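Local coordinates for A rubisco-like protein (Burkholderia fungorum, PDB 3NWR), which is a rubisco-like protein of unestablished function, built on the rubisco large-chain fold and probably acting as a lyase, at residues Met299-Ser311 with Asp338-Val351. Residues are numbered along the deposited sequence; the frame is centred on the assembly and turned at random.
Sequences MSFQAYQTLWRLS and DCATPLAAGCDDAV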
loop_
_atom_site.group_PDB
_atom_site.type_symbol
_atom_site.label_atom_id
_atom_site.label_comp_id
_atom_site.label_asym_id
_atom_site.label_seq_id
_atom_site.Cartn_x
_atom_site.Cartn_y
_atom_site.Cartn_z
ATOM N N MET A 299 -0.574 9.540 4.490
ATOM C CA MET A 299 -1.172 9.119 5.746
ATOM C C MET A 299 -0.204 9.342 6.898
ATOM O O MET A 299 0.915 8.826 6.880
ATOM C CB MET A 299 -1.545 7.637 5.656
ATOM C CG MET A 299 -2.596 7.203 6.631
ATOM S SD MET A 299 -2.995 5.455 6.371
ATOM C CE MET A 299 -3.519 5.397 4.672
ATOM N N SER A 300 -0.624 10.121 7.894
ATOM C CA SER A 300 0.154 10.242 9.129
ATOM C C SER A 300 0.073 8.944 9.927
ATOM O O SER A 300 -0.834 8.118 9.725
ATOM C CB SER A 300 -0.361 11.395 9.993
ATOM O OG SER A 300 -0.303 12.616 9.278
ATOM N N PHE A 301 1.008 8.763 10.849
ATOM C CA PHE A 301 1.119 7.473 11.522
ATOM C C PHE A 301 -0.118 7.137 12.357
ATOM O O PHE A 301 -0.524 5.990 12.422
ATOM C CB PHE A 301 2.389 7.405 12.383
ATOM C CG PHE A 301 2.675 6.037 12.950
ATOM C CD1 PHE A 301 3.306 5.060 12.185
ATOM C CD2 PHE A 301 2.327 5.742 14.253
ATOM C CE1 PHE A 301 3.577 3.794 12.729
ATOM C CE2 PHE A 301 2.595 4.492 14.801
ATOM C CZ PHE A 301 3.224 3.517 14.033
ATOM N N GLN A 302 -0.721 8.128 13.007
ATOM C CA GLN A 302 -1.879 7.840 13.861
ATOM C C GLN A 302 -2.942 7.055 13.094
ATOM O O GLN A 302 -3.471 6.048 13.586
ATOM C CB GLN A 302 -2.473 9.144 14.401
ATOM C CG GLN A 302 -3.355 8.990 15.624
ATOM C CD GLN A 302 -4.673 8.307 15.337
ATOM O OE1 GLN A 302 -5.211 8.368 14.223
ATOM N NE2 GLN A 302 -5.205 7.632 16.353
ATOM N N ALA A 303 -3.244 7.521 11.884
ATOM C CA ALA A 303 -4.242 6.870 11.047
ATOM C C ALA A 303 -3.743 5.505 10.555
ATOM O O ALA A 303 -4.465 4.504 10.621
ATOM C CB ALA A 303 -4.611 7.761 9.864
ATOM N N TYR A 304 -2.518 5.492 10.036
ATOM C CA TYR A 304 -1.892 4.276 9.525
ATOM C C TYR A 304 -1.910 3.157 10.570
ATOM O O TYR A 304 -2.333 2.022 10.290
ATOM C CB TYR A 304 -0.453 4.608 9.131
ATOM C CG TYR A 304 0.365 3.471 8.554
ATOM C CD1 TYR A 304 0.136 3.003 7.259
ATOM C CD2 TYR A 304 1.401 2.900 9.292
ATOM C CE1 TYR A 304 0.914 1.963 6.732
ATOM C CE2 TYR A 304 2.180 1.875 8.773
ATOM C CZ TYR A 304 1.933 1.420 7.496
ATOM O OH TYR A 304 2.727 0.413 6.997
ATOM N N GLN A 305 -1.441 3.472 11.775
ATOM C CA GLN A 305 -1.350 2.476 12.847
ATOM C C GLN A 305 -2.730 2.070 13.362
ATOM O O GLN A 305 -2.911 0.954 13.832
ATOM C CB GLN A 305 -0.440 2.967 13.985
ATOM C CG GLN A 305 -0.966 4.181 14.757
ATOM C CD GLN A 305 -1.629 3.814 16.072
ATOM O OE1 GLN A 305 -1.125 2.980 16.825
ATOM N NE2 GLN A 305 -2.753 4.474 16.373
ATOM N N THR A 306 -3.708 2.969 13.257
ATOM C CA THR A 306 -5.081 2.581 13.580
ATOM C C THR A 306 -5.547 1.456 12.655
ATOM O O THR A 306 -5.989 0.395 13.121
ATOM C CB THR A 306 -6.050 3.766 13.480
ATOM O OG1 THR A 306 -5.701 4.754 14.457
ATOM C CG2 THR A 306 -7.479 3.300 13.721
ATOM N N LEU A 307 -5.436 1.681 11.344
ATOM C CA LEU A 307 -5.855 0.669 10.382
ATOM C C LEU A 307 -5.094 -0.631 10.587
ATOM O O LEU A 307 -5.694 -1.706 10.632
ATOM C CB LEU A 307 -5.652 1.176 8.961
ATOM C CG LEU A 307 -6.489 2.392 8.584
ATOM C CD1 LEU A 307 -6.013 2.902 7.238
ATOM C CD2 LEU A 307 -7.964 2.017 8.537
ATOM N N TRP A 308 -3.776 -0.545 10.724
ATOM C CA TRP A 308 -2.993 -1.767 10.915
ATOM C C TRP A 308 -3.301 -2.507 12.215
ATOM O O TRP A 308 -3.311 -3.727 12.250
ATOM C CB TRP A 308 -1.487 -1.520 10.685
ATOM C CG TRP A 308 -1.243 -1.570 9.228
ATOM C CD1 TRP A 308 -0.995 -0.521 8.371
ATOM C CD2 TRP A 308 -1.349 -2.733 8.420
ATOM N NE1 TRP A 308 -0.907 -0.989 7.073
ATOM C CE2 TRP A 308 -1.118 -2.346 7.086
ATOM C CE3 TRP A 308 -1.595 -4.082 8.705
ATOM C CZ2 TRP A 308 -1.133 -3.266 6.033
ATOM C CZ3 TRP A 308 -1.615 -4.981 7.667
ATOM C CH2 TRP A 308 -1.389 -4.572 6.344
ATOM N N ARG A 309 -3.589 -1.768 13.282
ATOM C CA ARG A 309 -3.911 -2.432 14.535
ATOM C C ARG A 309 -5.221 -3.221 14.445
ATOM O O ARG A 309 -5.402 -4.211 15.157
ATOM C CB ARG A 309 -3.907 -1.420 15.676
ATOM C CG ARG A 309 -2.489 -1.126 16.145
ATOM C CD ARG A 309 -2.399 0.097 17.040
ATOM N NE ARG A 309 -3.096 -0.084 18.308
ATOM C CZ ARG A 309 -3.097 0.831 19.270
ATOM N NH1 ARG A 309 -3.752 0.606 20.405
ATOM N NH2 ARG A 309 -2.435 1.977 19.093
ATOM N N LEU A 310 -6.117 -2.814 13.552
ATOM C CA LEU A 310 -7.354 -3.573 13.338
ATOM C C LEU A 310 -7.100 -4.968 12.762
ATOM O O LEU A 310 -7.976 -5.838 12.831
ATOM C CB LEU A 310 -8.346 -2.805 12.453
ATOM C CG LEU A 310 -8.789 -1.443 13.003
ATOM C CD1 LEU A 310 -9.671 -0.704 11.993
ATOM C CD2 LEU A 310 -9.521 -1.597 14.336
ATOM N N SER A 311 -5.920 -5.192 12.186
ATOM C CA SER A 311 -5.584 -6.529 11.681
ATOM C C SER A 311 -5.018 -7.437 12.764
ATOM O O SER A 311 -4.815 -8.633 12.542
ATOM C CB SER A 311 -4.593 -6.458 10.519
ATOM O OG SER A 311 -3.302 -6.104 10.982
ATOM N N ASP A 338 1.435 6.825 20.002
ATOM C CA ASP A 338 0.258 6.234 19.360
ATOM C C ASP A 338 0.132 4.749 19.709
ATOM O O ASP A 338 -0.954 4.264 20.051
ATOM C CB ASP A 338 0.328 6.381 17.836
ATOM C CG ASP A 338 0.030 7.789 17.352
ATOM O OD1 ASP A 338 -0.711 8.537 18.044
ATOM O OD2 ASP A 338 0.516 8.138 16.249
ATOM N N CYS A 339 1.244 4.027 19.620
ATOM C CA CYS A 339 1.265 2.589 19.885
ATOM C C CYS A 339 0.726 2.251 21.266
ATOM O O CYS A 339 0.036 1.239 21.450
ATOM C CB CYS A 339 2.682 2.033 19.742
ATOM S SG CYS A 339 3.310 2.012 18.054
ATOM N N ALA A 340 1.044 3.108 22.235
ATOM C CA ALA A 340 0.643 2.875 23.621
ATOM C C ALA A 340 -0.781 3.344 23.922
ATOM O O ALA A 340 -1.340 3.025 24.968
ATOM C CB ALA A 340 1.623 3.551 24.566
ATOM N N THR A 341 -1.371 4.093 22.999
ATOM C CA THR A 341 -2.699 4.645 23.200
ATOM C C THR A 341 -3.751 3.656 22.703
ATOM O O THR A 341 -3.742 3.299 21.529
ATOM C CB THR A 341 -2.838 5.974 22.434
ATOM O OG1 THR A 341 -1.805 6.877 22.853
ATOM C CG2 THR A 341 -4.225 6.616 22.660
ATOM N N PRO A 342 -4.660 3.201 23.588
ATOM C CA PRO A 342 -5.720 2.292 23.120
ATOM C C PRO A 342 -6.540 2.942 22.014
ATOM O O PRO A 342 -6.743 4.162 22.020
ATOM C CB PRO A 342 -6.589 2.081 24.366
ATOM C CG PRO A 342 -5.659 2.348 25.513
ATOM C CD PRO A 342 -4.765 3.467 25.035
ATOM N N LEU A 343 -6.996 2.143 21.056
ATOM C CA LEU A 343 -7.738 2.700 19.929
ATOM C C LEU A 343 -9.055 3.340 20.374
ATOM O O LEU A 343 -9.521 4.305 19.769
ATOM C CB LEU A 343 -7.991 1.632 18.851
ATOM C CG LEU A 343 -6.767 1.084 18.100
ATOM C CD1 LEU A 343 -7.188 0.186 16.939
ATOM C CD2 LEU A 343 -5.880 2.225 17.605
ATOM N N ALA A 344 -9.657 2.795 21.426
ATOM C CA ALA A 344 -10.902 3.347 21.957
ATOM C C ALA A 344 -10.981 3.090 23.452
ATOM O O ALA A 344 -10.278 2.230 23.976
ATOM C CB ALA A 344 -12.112 2.749 21.245
ATOM N N ALA A 345 -11.836 3.844 24.134
ATOM C CA ALA A 345 -11.971 3.708 25.580
ATOM C C ALA A 345 -12.199 2.260 26.000
ATOM O O ALA A 345 -13.101 1.591 25.501
ATOM C CB ALA A 345 -13.099 4.595 26.098
ATOM N N GLY A 346 -11.360 1.782 26.913
ATOM C CA GLY A 346 -11.525 0.465 27.499
ATOM C C GLY A 346 -11.137 -0.742 26.657
ATOM O O GLY A 346 -11.416 -1.875 27.043
ATOM N N CYS A 347 -10.493 -0.498 25.520
ATOM C CA CYS A 347 -10.124 -1.577 24.601
ATOM C C CYS A 347 -8.895 -2.367 25.049
ATOM O O CYS A 347 -8.780 -3.563 24.764
ATOM C CB CYS A 347 -9.910 -1.030 23.185
ATOM S SG CYS A 347 -11.438 -0.623 22.323
ATOM N N ASP A 348 -7.984 -1.696 25.743
ATOM C CA ASP A 348 -6.738 -2.324 26.213
ATOM C C ASP A 348 -6.000 -3.082 25.101
ATOM O O ASP A 348 -5.647 -4.254 25.250
ATOM C CB ASP A 348 -7.024 -3.269 27.386
ATOM C CG ASP A 348 -5.755 -3.823 28.012
ATOM O OD1 ASP A 348 -4.762 -3.069 28.113
ATOM O OD2 ASP A 348 -5.749 -5.012 28.402
ATOM N N ASP A 349 -5.754 -2.395 23.995
ATOM C CA ASP A 349 -5.229 -3.026 22.797
ATOM C C ASP A 349 -3.914 -2.391 22.319
ATOM O O ASP A 349 -3.617 -2.370 21.121
ATOM C CB ASP A 349 -6.281 -2.933 21.690
ATOM C CG ASP A 349 -6.651 -1.495 21.356
ATOM O OD1 ASP A 349 -6.080 -0.568 21.956
ATOM O OD2 ASP A 349 -7.520 -1.285 20.486
ATOM N N ALA A 350 -3.122 -1.867 23.246
ATOM C CA ALA A 350 -1.847 -1.262 22.873
ATOM C C ALA A 350 -0.938 -2.271 22.183
ATOM O O ALA A 350 -1.047 -3.483 22.404
ATOM C CB ALA A 350 -1.151 -0.656 24.106
ATOM N N VAL A 351 -0.054 -1.768 21.331
ATOM C CA VAL A 351 0.945 -2.611 20.686
ATOM C C VAL A 351 2.334 -2.160 21.116
ATOM O O VAL A 351 2.518 -1.050 21.628
ATOM C CB VAL A 351 0.818 -2.600 19.143
ATOM C CG1 VAL A 351 -0.533 -3.180 18.720
ATOM C CG2 VAL A 351 1.024 -1.189 18.582
HETATM O O HOH W 1 -3.113 7.655 19.025
HETATM O O HOH W 2 1.014 10.112 14.530
HETATM O O HOH W 3 -4.033 4.991 19.112
HETATM O O HOH W 4 -4.557 -2.691 18.669
#
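Arg309 sends its guanidinium from helix 301-309 into the turn that follows helix 329-340 and spends it mostly on backbone carbonyls. NH1 and NH2 converge end-on on Thr341 O, NH1 at 2.9 Å with a 145° N-H...O angle and NH2 less straight, both from the same face of the carbonyl plane. Weaker bonds run from NH2 to Asp338 O and from NH1 to Asp349 O. NH1 also forms a salt bridge with Asp349 OD1 (3.0 Å), whose hydrogen bond is bent and weak like those two. Water 4 joins Arg309 NE to Asp349 O. Three constraints fix the rotation of the group. Gln305 OE1 accepts a nearly straight bond from Arg309 NH2 in the guanidinium plane (2.8 Å). Leu343 CD2 sits over the centre of one face, 3.5 Å from Arg309 CZ, and the backbone around Val351 N and Ala350 C covers the opposite face. A bend at chi3 turns the guanidinium off the line of its aliphatic stem, whose CG packs on Val351 CG1. Asp349 is positioned across its own loop, OD1 accepting from Leu343 N on its syn lone pair, and by Arg139, which forms a salt bridge with OD2.

Toward the start of the helix, the Asp338 carboxylate lies 11° from coplanar with the Phe301 ring, its OD2 at the ring edge 3.6 Å from Phe301 CD2. Cys339 SG also meets that edge. Water 2 donates to Asp338 OD2 and accepts only weakly from Gln302 N, an indirect link at the helix's first turn; the Gln302 amide, turned 89° to the carboxylate, has its oxygen bound by Leu132 N. This is packing between neighbouring helices of the rubisco-type beta/alpha barrel, with the arginine tying one helix to the loop leading into strand 352-355.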